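Long-range contacts in neural-cadherin (Drosophila melanogaster, PDB 3UBF), which mediates calcium-dependent cell adhesion, binding preferentially to copies of itself on neighbouring cells in a homophilic manner: residues Asn108-Met113 and Gln213-Ser218; Lys209-Phe214 and Gly297-Ser302; Ile246-Lys251 and Val290-Asp295. All blocks are in the same frame, centred on the assembly; numbering follows the deposited sequence.

The three contacts run from the second cadherin domain of this three-domain fragment into the third. Interaction 1 joins a loop of the second domain to the start of the third. Interaction 2, its centre about 13 Å away, takes the preceding linker along the first residues of strand 300-310. Interaction 3, about 9 Å from interaction 2 between centres, lies wholly inside the third domain, pairing strands 246-253 and 285-294. F214 connects all three: shared by interactions 1 and 2, it sets CZ 3.5 Å from A292 CB of interaction 3. T301 and A292 are also hydrogen-bonded backbone neighbours. A bound zinc ion lies about 10 Å from the Y215 side chain, and one about 5 Å from that of I246.

Interaction 1 of 3, residues Asn108-Met113 and Gln213-Ser218; sequences NRPLPM and QFYMPS
P110 and Y215 form the nearest CA pair across the contact, 4.7 Å apart, and cis peptide bonds before P110 and before P112 shape the loop that meets the start of the third domain. P110 lies over one face of the Y215 ring: its CG is 3.8 Å from the centroid of the Y215 ring and 20° off the normal, a CH-pi contact displaced toward the rim. Beside it, P110 CD reaches Y215 CE2 at 3.6 Å. P110 CB also meets backbone, 3.3 Å from F214 O. Q213 supplies the direct polar link. Its CG is anti to the backbone N (chi1 -177°) and the chain beyond is extended, which carries the amide past P110 to P112. There Q213 NE2 donates to P112 O over 2.9 Å, nearly straight at 174°, in the carbonyl plane and on a lone pair. A water is placed to donate to both P110 O and Q213 OE1, though other acceptors compete for its hydrogens. A second water accepts from L111 N at 2.9 Å and donates to Y215 O at 3.0 Å. Behind the interface, N108 binds T129 and Q131 of the second domain, while the backbones of Q213 and Y215 pair with K239 and K237 of the third. The domains thus meet here through one direct hydrogen bond, two waters and a proline on an aromatic face, with no metal among the bridging atoms, consistent with a calcium-free interdomain linker.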
ATOM      1  N   ASN A 108       2.564   5.330   5.099  1.00 32.14           N
ATOM      2  CA  ASN A 108       2.838   6.676   5.653  1.00 32.17           C
ATOM      3  C   ASN A 108       2.009   7.766   4.986  1.00 32.67           C
ATOM      4  O   ASN A 108       1.979   7.875   3.755  1.00 33.11           O
ATOM      5  CB  ASN A 108       4.312   7.029   5.535  1.00 30.76           C
ATOM      6  CG  ASN A 108       5.183   6.130   6.373  1.00 31.66           C
ATOM      7  OD1 ASN A 108       5.718   5.137   5.872  1.00 33.58           O
ATOM      8  ND2 ASN A 108       5.310   6.446   7.661  1.00 28.09           N
ATOM      9  N   ARG A 109       1.310   8.551   5.797  1.00 32.88           N
ATOM     10  CA  ARG A 109       0.608   9.719   5.287  1.00 33.51           C
ATOM     11  C   ARG A 109       0.905  10.932   6.173  1.00 34.10           C
ATOM     12  O   ARG A 109       1.114  10.771   7.376  1.00 34.32           O
ATOM     13  CB  ARG A 109      -0.897   9.451   5.134  1.00 34.66           C
ATOM     14  CG  ARG A 109      -1.283   8.413   4.038  1.00 32.41           C
ATOM     15  CD  ARG A 109      -0.883   8.860   2.620  1.00 29.67           C
ATOM     16  NE  ARG A 109      -1.288   7.907   1.577  1.00 28.70           N
ATOM     17  CZ  ARG A 109      -0.560   6.852   1.192  1.00 26.27           C
ATOM     18  NH1 ARG A 109       0.607   6.595   1.745  1.00 25.89           N
ATOM     19  NH2 ARG A 109      -0.995   6.041   0.252  1.00 27.24           N
ATOM     20  N   PRO A 110       0.970  12.146   5.579  1.00 34.67           N
ATOM     21  CA  PRO A 110       0.833  12.473   4.154  1.00 34.84           C
ATOM     22  C   PRO A 110       2.066  12.067   3.382  1.00 33.75           C
ATOM     23  O   PRO A 110       3.111  11.804   3.986  1.00 33.00           O
ATOM     24  CB  PRO A 110       0.745  14.000   4.152  1.00 35.93           C
ATOM     25  CG  PRO A 110       0.462  14.385   5.579  1.00 36.88           C
ATOM     26  CD  PRO A 110       1.162  13.361   6.386  1.00 34.80           C
ATOM     27  N   LEU A 111       1.935  11.993   2.064  1.00 33.99           N
ATOM     28  CA  LEU A 111       3.082  11.870   1.184  1.00 33.52           C
ATOM     29  C   LEU A 111       3.225  13.197   0.460  1.00 34.70           C
ATOM     30  O   LEU A 111       2.212  13.854   0.178  1.00 36.08           O
ATOM     31  CB  LEU A 111       2.898  10.712   0.190  1.00 33.53           C
ATOM     32  CG  LEU A 111       2.961   9.310   0.824  1.00 33.28           C
ATOM     33  CD1 LEU A 111       2.643   8.255  -0.219  1.00 33.60           C
ATOM     34  CD2 LEU A 111       4.295   9.016   1.497  1.00 30.80           C
ATOM     35  N   PRO A 112       4.472  13.617   0.166  1.00 34.58           N
ATOM     36  CA  PRO A 112       5.741  12.941   0.462  1.00 33.79           C
ATOM     37  C   PRO A 112       6.060  12.887   1.954  1.00 33.57           C
ATOM     38  O   PRO A 112       5.576  13.716   2.740  1.00 34.67           O
ATOM     39  CB  PRO A 112       6.787  13.805  -0.258  1.00 33.95           C
ATOM     40  CG  PRO A 112       6.020  14.601  -1.257  1.00 35.49           C
ATOM     41  CD  PRO A 112       4.687  14.846  -0.618  1.00 35.91           C
ATOM     42  N   MET A 113       6.869  11.903   2.321  1.00 32.59           N
ATOM     43  CA  MET A 113       7.285  11.683   3.689  1.00 32.29           C
ATOM     44  C   MET A 113       8.006  12.886   4.276  1.00 32.41           C
ATOM     45  O   MET A 113       9.020  13.338   3.743  1.00 32.30           O
ATOM     46  CB  MET A 113       8.183  10.453   3.750  1.00 31.63           C
ATOM     47  CG  MET A 113       7.433   9.136   3.620  1.00 32.32           C
ATOM     48  SD  MET A 113       8.576   7.758   3.410  1.00 34.13           S
ATOM     49  CE  MET A 113       7.384   6.456   3.100  1.00 33.32           C
ATOM     50  N   GLN A 213       1.848  20.234   6.766  1.00 31.63           N
ATOM     51  CA  GLN A 213       1.632  19.511   5.529  1.00 31.18           C
ATOM     52  C   GLN A 213       0.203  18.999   5.506  1.00 31.76           C
ATOM     53  O   GLN A 213      -0.278  18.374   6.466  1.00 32.23           O
ATOM     54  CB  GLN A 213       2.606  18.349   5.397  1.00 31.56           C
ATOM     55  CG  GLN A 213       2.504  17.584   4.087  1.00 29.84           C
ATOM     56  CD  GLN A 213       3.475  16.424   4.032  1.00 31.87           C
ATOM     57  OE1 GLN A 213       3.953  15.952   5.065  1.00 33.48           O
ATOM     58  NE2 GLN A 213       3.779  15.960   2.834  1.00 31.35           N
ATOM     59  N   PHE A 214      -0.470  19.276   4.396  1.00 31.93           N
ATOM     60  CA  PHE A 214      -1.821  18.811   4.196  1.00 32.64           C
ATOM     61  C   PHE A 214      -1.805  17.316   3.942  1.00 33.98           C
ATOM     62  O   PHE A 214      -0.831  16.787   3.407  1.00 34.55           O
ATOM     63  CB  PHE A 214      -2.475  19.569   3.043  1.00 31.75           C
ATOM     64  CG  PHE A 214      -2.940  20.948   3.414  1.00 31.55           C
ATOM     65  CD1 PHE A 214      -2.205  22.066   3.038  1.00 31.75           C
ATOM     66  CD2 PHE A 214      -4.117  21.130   4.140  1.00 31.81           C
ATOM     67  CE1 PHE A 214      -2.633  23.363   3.380  1.00 33.65           C
ATOM     68  CE2 PHE A 214      -4.556  22.429   4.498  1.00 33.25           C
ATOM     69  CZ  PHE A 214      -3.816  23.545   4.112  1.00 33.13           C
ATOM     70  N   TYR A 215      -2.877  16.637   4.344  1.00 35.73           N
ATOM     71  CA  TYR A 215      -2.995  15.181   4.162  1.00 37.84           C
ATOM     72  C   TYR A 215      -3.251  14.767   2.717  1.00 38.56           C
ATOM     73  O   TYR A 215      -3.125  13.597   2.372  1.00 40.63           O
ATOM     74  CB  TYR A 215      -4.011  14.580   5.141  1.00 38.60           C
ATOM     75  CG  TYR A 215      -3.354  14.219   6.449  1.00 40.64           C
ATOM     76  CD1 TYR A 215      -3.345  15.114   7.519  1.00 40.65           C
ATOM     77  CD2 TYR A 215      -2.691  12.997   6.602  1.00 41.97           C
ATOM     78  CE1 TYR A 215      -2.719  14.798   8.707  1.00 41.09           C
ATOM     79  CE2 TYR A 215      -2.064  12.672   7.784  1.00 43.67           C
ATOM     80  CZ  TYR A 215      -2.076  13.580   8.836  1.00 44.38           C
ATOM     81  OH  TYR A 215      -1.443  13.265  10.027  1.00 47.15           O
ATOM     82  N   MET A 216      -3.594  15.736   1.872  1.00 38.44           N
ATOM     83  CA  MET A 216      -3.626  15.531   0.419  1.00 39.64           C
ATOM     84  C   MET A 216      -2.899  16.699  -0.273  1.00 39.10           C
ATOM     85  O   MET A 216      -3.007  17.848   0.182  1.00 38.79           O
ATOM     86  CB  MET A 216      -5.063  15.477  -0.094  1.00 39.61           C
ATOM     87  CG  MET A 216      -6.016  14.690   0.766  1.00 42.11           C
ATOM     88  SD  MET A 216      -6.626  13.255  -0.054  1.00 46.90           S
ATOM     89  CE  MET A 216      -7.253  13.984  -1.570  1.00 47.35           C
ATOM     90  N   PRO A 217      -2.179  16.422  -1.383  1.00 39.64           N
ATOM     91  CA  PRO A 217      -1.491  17.492  -2.090  1.00 39.31           C
ATOM     92  C   PRO A 217      -2.456  18.439  -2.811  1.00 38.55           C
ATOM     93  O   PRO A 217      -2.091  19.580  -3.113  1.00 39.00           O
ATOM     94  CB  PRO A 217      -0.618  16.738  -3.082  1.00 41.20           C
ATOM     95  CG  PRO A 217      -1.380  15.502  -3.357  1.00 42.16           C
ATOM     96  CD  PRO A 217      -1.991  15.123  -2.052  1.00 41.31           C
ATOM     97  N   SER A 218      -3.664  17.962  -3.102  1.00 37.80           N
ATOM     98  CA  SER A 218      -4.766  18.819  -3.544  1.00 36.76           C
ATOM     99  C   SER A 218      -6.100  18.196  -3.176  1.00 35.97           C
ATOM    100  O   SER A 218      -6.200  16.998  -2.949  1.00 36.63           O
ATOM    101  CB  SER A 218      -4.699  19.132  -5.048  1.00 38.26           C
ATOM    102  OG  SER A 218      -4.931  17.984  -5.849  1.00 39.51           O
TER
HETATM  103  O   HOH W   1       4.699  13.645   5.641  1.00 13.77           O
HETATM  104  O   HOH W   2      -0.610  12.717   0.983  1.00 13.06           O

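Interaction 2 of 3, residues Lys209-Phe214 and Gly297-Ser302; sequences KRAPQF and GGFSTS
F299 and T301 bury more surface than any other residues of this contact, both reaching toward linker residues K209-F214, and the ring of F214 closes its far end. The F299 ring lies with one face against the linker backbone: A211 N sits 3.9 Å above the plane of the F299 ring, over its centre, and R210 C lies nearer the rim. K209 approaches from the edge instead, placing CG 3.6 Å from F299 CE2. The methyl of A211 touches the ring at the other end, CB to F299 CD1 3.8 Å, while P212 CD rests against F299 CB. An alanine in place of F299 would probably leave this backbone face and the K209 aliphatic chain without their aromatic cover, opening a gap beside A211. T301 adds the polar tie. Its OG1 is anti to the carbonyl carbon (chi1 -57°), from where it donates to P212 O over 2.6 Å, tilted 18° from the carbonyl plane. The same oxygen also touches A211 CB and P212 CD. T301 O, which already accepts from the backbone of A292, meets the F214 ring at its edge, 3.2 Å from CE1 of F214. T301 CG2 lies against the same ring, 4.0 Å from F214 CD1. R210 turns away from this contact, bonding A115 and S204 of the second domain. R210 thus ties the linker to the second domain, while one hydroxyl-to-carbonyl bond and an aromatic ring laid nearly flat on the R210-A211 peptide tie it to the third, with no metal among the atoms of the contact.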
ATOM      1  N   LYS A 209      12.004  22.760  12.947  1.00 36.14           N
ATOM      2  CA  LYS A 209      10.614  23.024  12.601  1.00 37.06           C
ATOM      3  C   LYS A 209      10.455  23.167  11.093  1.00 36.50           C
ATOM      4  O   LYS A 209      11.418  23.481  10.385  1.00 36.49           O
ATOM      5  CB  LYS A 209      10.085  24.268  13.339  1.00 38.88           C
ATOM      6  CG  LYS A 209      10.867  25.550  13.029  1.00 41.60           C
ATOM      7  CD  LYS A 209      10.444  26.708  13.921  1.00 46.50           C
ATOM      8  CE  LYS A 209      11.163  27.985  13.515  1.00 51.14           C
ATOM      9  NZ  LYS A 209      10.543  29.211  14.107  1.00 55.08           N
ATOM     10  N   ARG A 210       9.236  22.917  10.618  1.00 38.28           N
ATOM     11  CA  ARG A 210       8.875  23.076   9.209  1.00 35.71           C
ATOM     12  C   ARG A 210       7.380  23.356   9.177  1.00 34.41           C
ATOM     13  O   ARG A 210       6.698  23.192  10.184  1.00 34.24           O
ATOM     14  CB  ARG A 210       9.206  21.812   8.410  1.00 34.53           C
ATOM     15  CG  ARG A 210       8.254  20.642   8.698  1.00 33.91           C
ATOM     16  CD  ARG A 210       8.682  19.323   8.047  1.00 33.46           C
ATOM     17  NE  ARG A 210       8.820  19.464   6.604  1.00 32.16           N
ATOM     18  CZ  ARG A 210       9.628  18.731   5.844  1.00 32.02           C
ATOM     19  NH1 ARG A 210       9.677  18.955   4.522  1.00 27.48           N
ATOM     20  NH2 ARG A 210      10.380  17.780   6.400  1.00 30.04           N
ATOM     21  N   ALA A 211       6.869  23.749   8.015  1.00 33.45           N
ATOM     22  CA  ALA A 211       5.486  24.177   7.887  1.00 32.70           C
ATOM     23  C   ALA A 211       4.533  22.996   7.844  1.00 31.89           C
ATOM     24  O   ALA A 211       4.948  21.883   7.525  1.00 30.84           O
ATOM     25  CB  ALA A 211       5.327  25.044   6.651  1.00 32.41           C
ATOM     26  N   PRO A 212       3.246  23.233   8.151  1.00 32.56           N
ATOM     27  CA  PRO A 212       2.256  22.167   8.148  1.00 32.40           C
ATOM     28  C   PRO A 212       2.195  21.519   6.785  1.00 31.64           C
ATOM     29  O   PRO A 212       2.482  22.183   5.775  1.00 31.61           O
ATOM     30  CB  PRO A 212       0.932  22.906   8.390  1.00 32.62           C
ATOM     31  CG  PRO A 212       1.295  24.209   8.941  1.00 33.80           C
ATOM     32  CD  PRO A 212       2.614  24.548   8.345  1.00 33.88           C
ATOM     33  N   GLN A 213       1.848  20.234   6.766  1.00 31.63           N
ATOM     34  CA  GLN A 213       1.632  19.511   5.529  1.00 31.18           C
ATOM     35  C   GLN A 213       0.203  18.999   5.506  1.00 31.76           C
ATOM     36  O   GLN A 213      -0.278  18.374   6.466  1.00 32.23           O
ATOM     37  CB  GLN A 213       2.606  18.349   5.397  1.00 31.56           C
ATOM     38  CG  GLN A 213       2.504  17.584   4.087  1.00 29.84           C
ATOM     39  CD  GLN A 213       3.475  16.424   4.032  1.00 31.87           C
ATOM     40  OE1 GLN A 213       3.953  15.952   5.065  1.00 33.48           O
ATOM     41  NE2 GLN A 213       3.779  15.960   2.834  1.00 31.35           N
ATOM     42  N   PHE A 214      -0.470  19.276   4.396  1.00 31.93           N
ATOM     43  CA  PHE A 214      -1.821  18.811   4.196  1.00 32.64           C
ATOM     44  C   PHE A 214      -1.805  17.316   3.942  1.00 33.98           C
ATOM     45  O   PHE A 214      -0.831  16.787   3.407  1.00 34.55           O
ATOM     46  CB  PHE A 214      -2.475  19.569   3.043  1.00 31.75           C
ATOM     47  CG  PHE A 214      -2.940  20.948   3.414  1.00 31.55           C
ATOM     48  CD1 PHE A 214      -2.205  22.066   3.038  1.00 31.75           C
ATOM     49  CD2 PHE A 214      -4.117  21.130   4.140  1.00 31.81           C
ATOM     50  CE1 PHE A 214      -2.633  23.363   3.380  1.00 33.65           C
ATOM     51  CE2 PHE A 214      -4.556  22.429   4.498  1.00 33.25           C
ATOM     52  CZ  PHE A 214      -3.816  23.545   4.112  1.00 33.13           C
ATOM     53  N   GLY A 297       3.689  30.308  15.615  1.00 77.41           N
ATOM     54  CA  GLY A 297       4.589  31.336  15.095  1.00 78.20           C
ATOM     55  C   GLY A 297       4.782  31.171  13.594  1.00 74.34           C
ATOM     56  O   GLY A 297       5.394  30.196  13.141  1.00 71.96           O
ATOM     57  N   GLY A 298       4.223  32.103  12.823  1.00 74.12           N
ATOM     58  CA  GLY A 298       4.513  32.208  11.391  1.00 70.82           C
ATOM     59  C   GLY A 298       3.919  31.181  10.444  1.00 65.81           C
ATOM     60  O   GLY A 298       3.010  31.517   9.671  1.00 65.18           O
ATOM     61  N   PHE A 299       4.421  29.942  10.513  1.00 62.33           N
ATOM     62  CA  PHE A 299       4.203  28.925   9.461  1.00 58.09           C
ATOM     63  C   PHE A 299       2.800  28.796   8.900  1.00 55.61           C
ATOM     64  O   PHE A 299       1.835  28.575   9.635  1.00 55.90           O
ATOM     65  CB  PHE A 299       4.691  27.538   9.892  1.00 56.76           C
ATOM     66  CG  PHE A 299       6.179  27.369   9.812  1.00 58.33           C
ATOM     67  CD1 PHE A 299       6.889  27.829   8.700  1.00 59.61           C
ATOM     68  CD2 PHE A 299       6.871  26.743  10.839  1.00 59.13           C
ATOM     69  CE1 PHE A 299       8.267  27.684   8.621  1.00 60.61           C
ATOM     70  CE2 PHE A 299       8.248  26.591  10.772  1.00 61.16           C
ATOM     71  CZ  PHE A 299       8.951  27.066   9.660  1.00 61.46           C
ATOM     72  N   SER A 300       2.701  28.939   7.585  1.00 53.10           N
ATOM     73  CA  SER A 300       1.477  28.602   6.888  1.00 50.33           C
ATOM     74  C   SER A 300       1.762  27.815   5.609  1.00 47.82           C
ATOM     75  O   SER A 300       2.834  27.944   5.009  1.00 47.86           O
ATOM     76  CB  SER A 300       0.626  29.843   6.611  1.00 51.77           C
ATOM     77  OG  SER A 300       1.324  30.753   5.795  1.00 52.64           O
ATOM     78  N   THR A 301       0.802  26.974   5.233  1.00 45.22           N
ATOM     79  CA  THR A 301       0.855  26.220   3.998  1.00 43.24           C
ATOM     80  C   THR A 301      -0.498  26.332   3.310  1.00 42.42           C
ATOM     81  O   THR A 301      -1.536  26.344   3.978  1.00 42.44           O
ATOM     82  CB  THR A 301       1.184  24.737   4.253  1.00 41.99           C
ATOM     83  OG1 THR A 301       2.429  24.648   4.958  1.00 43.27           O
ATOM     84  CG2 THR A 301       1.280  23.953   2.943  1.00 39.37           C
ATOM     85  N   SER A 302      -0.477  26.415   1.980  1.00 41.70           N
ATOM     86  CA  SER A 302      -1.705  26.423   1.196  1.00 40.97           C
ATOM     87  C   SER A 302      -1.881  25.195   0.307  1.00 39.17           C
ATOM     88  O   SER A 302      -0.922  24.517  -0.046  1.00 39.39           O
ATOM     89  CB  SER A 302      -1.794  27.703   0.377  1.00 42.65           C
ATOM     90  OG  SER A 302      -2.192  28.765   1.222  1.00 44.74           O
TER
HETATM   91  O   HOH W   3       7.186  28.624  13.729  1.00 31.96           O

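Interaction 3 of 3, residues Ile246-Lys251 and Val290-Asp295; sequences IRYTLK and VTATED
V290 directs its side chain into the domain, CG2 meeting L250 CD1 at 4.1 Å across a non-hydrogen-bonded pair. Next comes the hydrogen-bonded pair T291 with T249: T291 N donates to T249 O over 2.7 Å, and T249 N returns a bond to T291 O over 2.8 Å. Their side chains lie side by side on the outer face. T291 OG1, bonded to S302 OG of strand 300-310, shares a water with K251 NZ, which lies 3.1 Å from that water. A292 turns back inward, its CB near Y248 CE2 and 3.8 Å from I246 CG2, which stands anti to the backbone N and is thereby brought to A292. This same I246 methyl lies over one face of the Y248 ring, toward the rim. T293 makes the second bonded pair: R247 N donates to T293 O over 2.7 Å at 175°, against 153° for the return bond from T293 N to R247 O. Finally E294 lays CG 4.0 Å from I246 CD1. The strand axes, antiparallel at 154°, belong to a cadherin beta-sandwich in which 246-253 is an edge strand. Four backbone bonds fix the register, and alternation puts I246, Y248, L250, V290 and A292 on the inner face, R247, T249, T291 and T293 on the outer; the buried E294 carboxylate and Y248 hydroxyl are met by S240 OG and A238 N.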
ATOM      1  N   ILE A 246      -3.673  24.187  14.524  1.00 54.63           N
ATOM      2  CA  ILE A 246      -3.822  24.620  13.136  1.00 51.63           C
ATOM      3  C   ILE A 246      -5.095  25.449  12.934  1.00 52.63           C
ATOM      4  O   ILE A 246      -6.192  25.005  13.281  1.00 53.74           O
ATOM      5  CB  ILE A 246      -3.854  23.417  12.178  1.00 48.75           C
ATOM      6  CG1 ILE A 246      -2.551  22.611  12.266  1.00 47.49           C
ATOM      7  CG2 ILE A 246      -4.144  23.875  10.726  1.00 46.54           C
ATOM      8  CD1 ILE A 246      -1.450  23.113  11.364  1.00 44.98           C
ATOM      9  N   ARG A 247      -4.934  26.652  12.386  1.00 52.67           N
ATOM     10  CA  ARG A 247      -6.061  27.479  11.958  1.00 53.68           C
ATOM     11  C   ARG A 247      -6.204  27.443  10.429  1.00 50.09           C
ATOM     12  O   ARG A 247      -5.259  27.758   9.702  1.00 48.68           O
ATOM     13  CB  ARG A 247      -5.906  28.918  12.447  1.00 57.36           C
ATOM     14  CG  ARG A 247      -7.027  29.847  11.962  1.00 61.48           C
ATOM     15  CD  ARG A 247      -7.053  31.164  12.726  1.00 69.31           C
ATOM     16  NE  ARG A 247      -8.422  31.559  13.069  1.00 74.33           N
ATOM     17  CZ  ARG A 247      -9.060  31.176  14.178  1.00 78.25           C
ATOM     18  NH1 ARG A 247      -8.460  30.378  15.062  1.00 78.70           N
ATOM     19  NH2 ARG A 247     -10.303  31.588  14.409  1.00 80.89           N
ATOM     20  N   TYR A 248      -7.384  27.054   9.952  1.00 48.62           N
ATOM     21  CA  TYR A 248      -7.642  26.953   8.516  1.00 45.61           C
ATOM     22  C   TYR A 248      -8.377  28.176   8.013  1.00 47.44           C
ATOM     23  O   TYR A 248      -9.325  28.639   8.655  1.00 50.03           O
ATOM     24  CB  TYR A 248      -8.475  25.707   8.185  1.00 43.51           C
ATOM     25  CG  TYR A 248      -7.864  24.418   8.642  1.00 40.75           C
ATOM     26  CD1 TYR A 248      -8.249  23.839   9.842  1.00 42.02           C
ATOM     27  CD2 TYR A 248      -6.889  23.780   7.878  1.00 38.02           C
ATOM     28  CE1 TYR A 248      -7.681  22.650  10.272  1.00 42.18           C
ATOM     29  CE2 TYR A 248      -6.308  22.596   8.292  1.00 37.29           C
ATOM     30  CZ  TYR A 248      -6.709  22.036   9.495  1.00 40.38           C
ATOM     31  OH  TYR A 248      -6.141  20.861   9.923  1.00 42.03           O
ATOM     32  N   THR A 249      -7.930  28.710   6.877  1.00 46.69           N
ATOM     33  CA  THR A 249      -8.699  29.727   6.167  1.00 48.30           C
ATOM     34  C   THR A 249      -8.917  29.329   4.726  1.00 46.31           C
ATOM     35  O   THR A 249      -8.265  28.413   4.210  1.00 44.00           O
ATOM     36  CB  THR A 249      -8.084  31.144   6.229  1.00 50.99           C
ATOM     37  OG1 THR A 249      -6.765  31.136   5.670  1.00 50.26           O
ATOM     38  CG2 THR A 249      -8.066  31.679   7.659  1.00 53.60           C
ATOM     39  N   LEU A 250      -9.841  30.037   4.085  1.00 48.14           N
ATOM     40  CA  LEU A 250     -10.337  29.690   2.762  1.00 46.99           C
ATOM     41  C   LEU A 250     -10.585  30.950   1.954  1.00 49.71           C
ATOM     42  O   LEU A 250     -11.376  31.808   2.352  1.00 52.22           O
ATOM     43  CB  LEU A 250     -11.634  28.898   2.899  1.00 45.89           C
ATOM     44  CG  LEU A 250     -12.299  28.385   1.624  1.00 44.89           C
ATOM     45  CD1 LEU A 250     -12.799  26.970   1.819  1.00 40.79           C
ATOM     46  CD2 LEU A 250     -13.432  29.316   1.190  1.00 47.21           C
ATOM     47  N   LYS A 251      -9.902  31.069   0.822  1.00 50.10           N
ATOM     48  CA  LYS A 251     -10.189  32.161  -0.102  1.00 53.21           C
ATOM     49  C   LYS A 251     -10.541  31.628  -1.489  1.00 51.86           C
ATOM     50  O   LYS A 251     -10.096  30.549  -1.879  1.00 49.72           O
ATOM     51  CB  LYS A 251      -9.044  33.181  -0.150  1.00 55.47           C
ATOM     52  CG  LYS A 251      -7.856  32.775  -1.001  1.00 56.20           C
ATOM     53  CD  LYS A 251      -6.843  33.923  -1.127  1.00 62.44           C
ATOM     54  CE  LYS A 251      -5.477  33.391  -1.556  1.00 62.30           C
ATOM     55  NZ  LYS A 251      -5.038  32.264  -0.664  1.00 59.10           N
ATOM     56  N   VAL A 290      -7.221  26.742   0.394  1.00 38.20           N
ATOM     57  CA  VAL A 290      -7.232  26.589   1.838  1.00 38.36           C
ATOM     58  C   VAL A 290      -5.833  26.829   2.396  1.00 38.83           C
ATOM     59  O   VAL A 290      -4.834  26.301   1.882  1.00 38.04           O
ATOM     60  CB  VAL A 290      -7.770  25.207   2.280  1.00 37.25           C
ATOM     61  CG1 VAL A 290      -7.740  25.089   3.822  1.00 38.32           C
ATOM     62  CG2 VAL A 290      -9.193  24.997   1.750  1.00 35.88           C
ATOM     63  N   THR A 291      -5.766  27.638   3.442  1.00 40.27           N
ATOM     64  CA  THR A 291      -4.510  27.867   4.137  1.00 40.78           C
ATOM     65  C   THR A 291      -4.569  27.257   5.530  1.00 41.25           C
ATOM     66  O   THR A 291      -5.566  27.409   6.231  1.00 41.75           O
ATOM     67  CB  THR A 291      -4.184  29.357   4.191  1.00 43.18           C
ATOM     68  OG1 THR A 291      -4.175  29.865   2.855  1.00 42.65           O
ATOM     69  CG2 THR A 291      -2.807  29.612   4.835  1.00 44.28           C
ATOM     70  N   ALA A 292      -3.510  26.527   5.892  1.00 41.08           N
ATOM     71  CA  ALA A 292      -3.297  26.049   7.260  1.00 42.89           C
ATOM     72  C   ALA A 292      -2.263  26.928   7.957  1.00 45.60           C
ATOM     73  O   ALA A 292      -1.133  27.048   7.498  1.00 45.12           O
ATOM     74  CB  ALA A 292      -2.843  24.596   7.273  1.00 40.76           C
ATOM     75  N   THR A 293      -2.651  27.525   9.075  1.00 49.36           N
ATOM     76  CA  THR A 293      -1.780  28.437   9.794  1.00 53.16           C
ATOM     77  C   THR A 293      -1.546  27.950  11.211  1.00 55.59           C
ATOM     78  O   THR A 293      -2.487  27.648  11.934  1.00 56.64           O
ATOM     79  CB  THR A 293      -2.384  29.847   9.813  1.00 55.69           C
ATOM     80  OG1 THR A 293      -2.684  30.234   8.467  1.00 55.57           O
ATOM     81  CG2 THR A 293      -1.429  30.857  10.427  1.00 58.93           C
ATOM     82  N   GLU A 294      -0.273  27.854  11.584  1.00 57.48           N
ATOM     83  CA  GLU A 294       0.120  27.602  12.964  1.00 60.93           C
ATOM     84  C   GLU A 294       0.184  28.929  13.691  1.00 65.75           C
ATOM     85  O   GLU A 294       0.744  29.893  13.174  1.00 66.79           O
ATOM     86  CB  GLU A 294       1.488  26.927  13.022  1.00 59.78           C
ATOM     87  CG  GLU A 294       1.494  25.476  12.567  1.00 56.69           C
ATOM     88  CD  GLU A 294       2.816  24.767  12.837  1.00 56.50           C
ATOM     89  OE1 GLU A 294       3.856  25.447  12.989  1.00 55.71           O
ATOM     90  OE2 GLU A 294       2.810  23.517  12.883  1.00 55.75           O
ATOM     91  N   ASP A 295      -0.409  28.991  14.879  1.00 70.40           N
ATOM     92  CA  ASP A 295      -0.182  30.134  15.775  1.00 76.08           C
ATOM     93  C   ASP A 295       1.014  29.773  16.642  1.00 77.93           C
ATOM     94  O   ASP A 295       1.279  30.416  17.664  1.00 82.25           O
ATOM     95  CB  ASP A 295      -1.409  30.440  16.638  1.00 79.72           C
ATOM     96  CG  ASP A 295      -1.911  31.870  16.458  1.00 83.41           C
ATOM     97  OD1 ASP A 295      -2.514  32.151  15.392  1.00 82.05           O
ATOM     98  OD2 ASP A 295      -1.725  32.702  17.380  1.00 87.10           O
TER
HETATM   99  O   HOH W   4      -6.339  30.714   1.750  1.00 29.82           O